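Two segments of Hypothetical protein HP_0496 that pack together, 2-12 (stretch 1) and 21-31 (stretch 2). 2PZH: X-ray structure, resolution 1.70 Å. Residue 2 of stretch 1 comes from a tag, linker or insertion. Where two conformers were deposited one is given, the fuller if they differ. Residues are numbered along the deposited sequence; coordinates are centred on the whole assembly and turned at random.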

# COMPACT_ATOMS: atom_id res chain seq x y z
N HIS A 2 -17.62 5.20 16.55
CA HIS A 2 -17.08 4.65 15.31
C HIS A 2 -15.83 5.40 14.82
O HIS A 2 -15.35 6.35 15.45
CB HIS A 2 -18.15 4.57 14.20
CG HIS A 2 -19.42 3.88 14.62
ND1 HIS A 2 -19.42 2.67 15.28
CD2 HIS A 2 -20.72 4.20 14.42
CE1 HIS A 2 -20.67 2.29 15.50
NE2 HIS A 2 -21.48 3.20 14.99
N MET A 3 -15.29 4.92 13.71
CA MET A 3 -14.21 5.60 13.02
C MET A 3 -14.65 5.90 11.60
O MET A 3 -15.38 5.10 11.00
CB MET A 3 -12.96 4.73 12.97
CG MET A 3 -11.88 5.31 12.02
SD MET A 3 -10.44 4.26 11.76
CE MET A 3 -11.27 2.79 11.20
N ARG A 4 -14.21 7.04 11.06
CA ARG A 4 -14.53 7.43 9.70
C ARG A 4 -13.24 7.53 8.87
O ARG A 4 -12.24 8.05 9.36
CB ARG A 4 -15.32 8.74 9.68
CG ARG A 4 -16.73 8.55 10.23
CD ARG A 4 -17.44 9.87 10.45
NE ARG A 4 -16.63 10.84 11.17
CZ ARG A 4 -16.12 11.95 10.62
NH1 ARG A 4 -16.35 12.22 9.34
NH2 ARG A 4 -15.39 12.79 11.35
N CYS A 5 -13.28 6.98 7.66
CA CYS A 5 -12.14 6.97 6.74
C CYS A 5 -12.55 7.61 5.42
O CYS A 5 -13.61 7.29 4.90
CB CYS A 5 -11.73 5.51 6.45
SG CYS A 5 -11.13 4.63 7.91
N ARG A 6 -11.73 8.50 4.87
CA ARG A 6 -11.97 9.03 3.54
C ARG A 6 -11.33 8.10 2.51
O ARG A 6 -10.26 7.55 2.77
CB ARG A 6 -11.36 10.43 3.42
CG ARG A 6 -11.48 11.03 2.04
CD ARG A 6 -12.86 11.60 1.81
NE ARG A 6 -13.03 12.85 2.55
CZ ARG A 6 -14.07 13.68 2.42
NH1 ARG A 6 -15.03 13.41 1.55
NH2 ARG A 6 -14.12 14.80 3.13
N VAL A 7 -11.97 7.90 1.35
CA VAL A 7 -11.37 7.12 0.26
C VAL A 7 -10.55 8.06 -0.61
O VAL A 7 -11.08 8.98 -1.23
CB VAL A 7 -12.43 6.40 -0.63
CG1 VAL A 7 -11.72 5.69 -1.84
CG2 VAL A 7 -13.26 5.43 0.21
N TYR A 8 -9.24 7.82 -0.63
CA TYR A 8 -8.31 8.66 -1.40
C TYR A 8 -7.81 7.93 -2.64
O TYR A 8 -8.05 6.73 -2.79
CB TYR A 8 -7.10 8.98 -0.54
CG TYR A 8 -7.42 9.87 0.63
CD1 TYR A 8 -7.72 11.21 0.44
CD2 TYR A 8 -7.44 9.36 1.93
CE1 TYR A 8 -8.03 12.04 1.54
CE2 TYR A 8 -7.75 10.17 3.02
CZ TYR A 8 -8.05 11.51 2.80
OH TYR A 8 -8.34 12.30 3.89
N TYR A 9 -7.12 8.63 -3.53
CA TYR A 9 -6.58 7.94 -4.75
C TYR A 9 -5.78 6.69 -4.43
O TYR A 9 -5.87 5.69 -5.15
CB TYR A 9 -5.70 8.90 -5.58
CG TYR A 9 -6.48 9.90 -6.37
CD1 TYR A 9 -6.48 11.25 -6.01
CD2 TYR A 9 -7.22 9.53 -7.49
CE1 TYR A 9 -7.20 12.20 -6.75
CE2 TYR A 9 -7.94 10.46 -8.21
CZ TYR A 9 -7.93 11.79 -7.84
OH TYR A 9 -8.66 12.70 -8.58
N GLU A 10 -5.00 6.74 -3.35
CA GLU A 10 -4.16 5.60 -2.97
C GLU A 10 -4.99 4.32 -2.69
O GLU A 10 -4.47 3.20 -2.77
CB GLU A 10 -3.34 5.96 -1.73
CG GLU A 10 -4.20 6.07 -0.49
CD GLU A 10 -3.52 6.76 0.68
OE1 GLU A 10 -3.37 7.99 0.65
OE2 GLU A 10 -3.18 6.06 1.65
N ASP A 11 -6.26 4.52 -2.36
CA ASP A 11 -7.14 3.43 -1.97
C ASP A 11 -7.85 2.80 -3.16
O ASP A 11 -8.43 1.73 -3.04
CB ASP A 11 -8.23 3.96 -1.05
CG ASP A 11 -7.68 4.42 0.31
OD1 ASP A 11 -6.73 3.79 0.83
OD2 ASP A 11 -8.22 5.40 0.84
N THR A 12 -7.85 3.50 -4.28
CA THR A 12 -8.65 3.08 -5.42
C THR A 12 -7.83 2.22 -6.37
O THR A 12 -6.60 2.21 -6.30
CB THR A 12 -9.21 4.31 -6.20
OG1 THR A 12 -8.13 5.05 -6.79
CG2 THR A 12 -10.00 5.24 -5.26
N ALA A 21 -8.19 -5.44 -0.70
CA ALA A 21 -7.42 -5.56 0.55
C ALA A 21 -7.45 -4.32 1.43
O ALA A 21 -7.19 -4.42 2.62
CB ALA A 21 -5.92 -5.95 0.27
N ASN A 22 -7.72 -3.15 0.83
CA ASN A 22 -7.73 -1.90 1.59
C ASN A 22 -8.83 -1.87 2.65
O ASN A 22 -8.71 -1.17 3.65
CB ASN A 22 -7.82 -0.67 0.67
CG ASN A 22 -6.59 -0.54 -0.23
OD1 ASN A 22 -6.64 0.08 -1.30
ND2 ASN A 22 -5.49 -1.12 0.20
N TYR A 23 -9.89 -2.65 2.46
CA TYR A 23 -10.94 -2.68 3.47
C TYR A 23 -10.42 -3.26 4.78
O TYR A 23 -10.81 -2.83 5.87
CB TYR A 23 -12.14 -3.48 2.98
CG TYR A 23 -12.90 -2.84 1.85
CD1 TYR A 23 -13.47 -1.57 2.00
CD2 TYR A 23 -13.05 -3.50 0.64
CE1 TYR A 23 -14.18 -1.00 0.98
CE2 TYR A 23 -13.76 -2.94 -0.39
CZ TYR A 23 -14.33 -1.67 -0.22
OH TYR A 23 -15.04 -1.10 -1.23
N LEU A 24 -9.51 -4.23 4.66
CA LEU A 24 -8.81 -4.78 5.81
C LEU A 24 -7.97 -3.72 6.54
O LEU A 24 -7.96 -3.66 7.77
CB LEU A 24 -7.93 -5.95 5.36
CG LEU A 24 -8.75 -7.20 5.03
CD1 LEU A 24 -7.86 -8.35 4.62
CD2 LEU A 24 -9.54 -7.56 6.27
N LYS A 25 -7.27 -2.88 5.78
CA LYS A 25 -6.56 -1.75 6.40
C LYS A 25 -7.51 -0.84 7.19
O LYS A 25 -7.21 -0.48 8.33
CB LYS A 25 -5.81 -0.94 5.34
CG LYS A 25 -4.71 -1.75 4.68
CD LYS A 25 -3.95 -0.92 3.67
CE LYS A 25 -2.72 -1.69 3.18
NZ LYS A 25 -1.71 -0.81 2.54
N TYR A 26 -8.63 -0.46 6.59
CA TYR A 26 -9.62 0.33 7.33
C TYR A 26 -10.06 -0.34 8.64
O TYR A 26 -10.16 0.33 9.70
CB TYR A 26 -10.84 0.60 6.47
CG TYR A 26 -10.60 1.34 5.18
CD1 TYR A 26 -9.58 2.28 5.06
CD2 TYR A 26 -11.42 1.13 4.10
CE1 TYR A 26 -9.39 2.99 3.85
CE2 TYR A 26 -11.25 1.82 2.91
CZ TYR A 26 -10.24 2.74 2.78
OH TYR A 26 -10.10 3.40 1.59
N CYS A 27 -10.32 -1.64 8.58
CA CYS A 27 -10.73 -2.37 9.78
C CYS A 27 -9.62 -2.34 10.82
O CYS A 27 -9.88 -2.14 12.01
CB CYS A 27 -11.17 -3.80 9.44
SG CYS A 27 -12.74 -3.80 8.56
N GLU A 28 -8.39 -2.51 10.37
CA GLU A 28 -7.23 -2.50 11.25
C GLU A 28 -7.14 -1.15 11.94
O GLU A 28 -6.94 -1.09 13.15
CB GLU A 28 -5.95 -2.77 10.48
CG GLU A 28 -4.79 -3.24 11.35
CD GLU A 28 -4.32 -2.21 12.34
OE1 GLU A 28 -4.25 -2.57 13.54
OE2 GLU A 28 -3.98 -1.07 11.94
N ARG A 29 -7.25 -0.07 11.18
CA ARG A 29 -7.18 1.28 11.78
C ARG A 29 -8.21 1.38 12.93
O ARG A 29 -7.88 1.86 14.03
CB ARG A 29 -7.46 2.36 10.74
CG ARG A 29 -6.47 2.33 9.59
CD ARG A 29 -6.78 3.45 8.63
NE ARG A 29 -6.11 3.25 7.35
CZ ARG A 29 -6.38 3.96 6.27
NH1 ARG A 29 -7.30 4.91 6.33
NH2 ARG A 29 -5.74 3.72 5.13
N ALA A 30 -9.43 0.94 12.66
CA ALA A 30 -10.52 0.99 13.67
C ALA A 30 -10.15 0.30 14.99
O ALA A 30 -10.41 0.83 16.09
CB ALA A 30 -11.81 0.37 13.10
N ARG A 31 -9.59 -0.89 14.86
CA ARG A 31 -9.16 -1.67 16.00
C ARG A 31 -8.06 -0.96 16.77
O ARG A 31 -8.16 -0.80 18.00
CB ARG A 31 -8.68 -3.05 15.57
CG ARG A 31 -9.70 -3.84 14.79
CD ARG A 31 -9.28 -5.30 14.69
NE ARG A 31 -8.10 -5.53 13.86
CZ ARG A 31 -8.15 -5.73 12.54
NH1 ARG A 31 -9.31 -5.69 11.91
NH2 ARG A 31 -7.05 -5.97 11.86
O HOH W 1 -7.85 6.64 4.05
O HOH W 2 -5.81 5.35 2.88

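No clear direct hydrogen bond joins the two stretches, although polar groups take part in the contact. Two waters bridge them instead, and both accept from the guanidinium of Arg29. Water 1 accepts from Arg29 NH1 at 2.9 Å and lies 2.9 Å from the backbone atom Arg6 O, to which it can donate. Water 2 accepts from Arg29 NH2 at 2.8 Å and lies 2.7 Å from Asp11 OD1, again as a possible donor. The charges of Asp11 and Arg29 are therefore near but not paired directly: Asp11 OD1 and Arg29 NH2 are 4.4 Å apart, beyond a salt bridge. The long side chain of Arg29, with chi1 m and chi2 and chi3 both t, carries its charge from the helix to these waters.

Strand 3-6 runs roughly antiparallel to helix 22-31, at 144°, with a closest axis approach of 9.1 Å. The contact buries 430 Å² in all. Alternation along the strand sets the pattern. Met3 and Cys5 point toward the helix, while Arg6 points away and Arg4 is exposed and makes no contact.

The side chain of Met3, t, t, p, brings its CE to the helix. Met3 CE is 3.1 Å from Ala30 CB, 3.0 Å from Ala30 N and 3.1 Å from Tyr26 O. These distances are shorter than normal van der Waals contact, so the methyl group is crowded against the helix as modelled. Ala30 has only CB to offer as a side chain, and the methyl group is crowded against it even so. Met3 SD also lies 3.7 Å from Arg29 CB.

Cys5 is buried, and its small side chain fits beside Tyr26. Its CB lies over one face of the ring. Cys5 SG is 4.0 Å from Tyr26 CD1 and sits obliquely to the ring, 4.8 Å from the centroid.

Tyr26 has the largest covered area, 90 Å². Its CA-to-CB bond points sideways, but the end of the side chain comes nearer to stretch 1. Tyr26 OH reaches within 2.8 Å of Asp11 OD2, which lies near the ring plane at its edge. Val7 CG2 lies 4.0 Å from Tyr26 OH.

Asp11 is buried, and its carboxylate is held by its own stretch. Tyr8 N donates to Asp11 OD2 at 3.0 Å in a nearly straight hydrogen bond, and Asp11 N donates to Tyr8 O at 2.9 Å. This turn presents the acid to Tyr26 and to water 2. Asn22 points toward stretch 1 and packs beside the 3-10 segment.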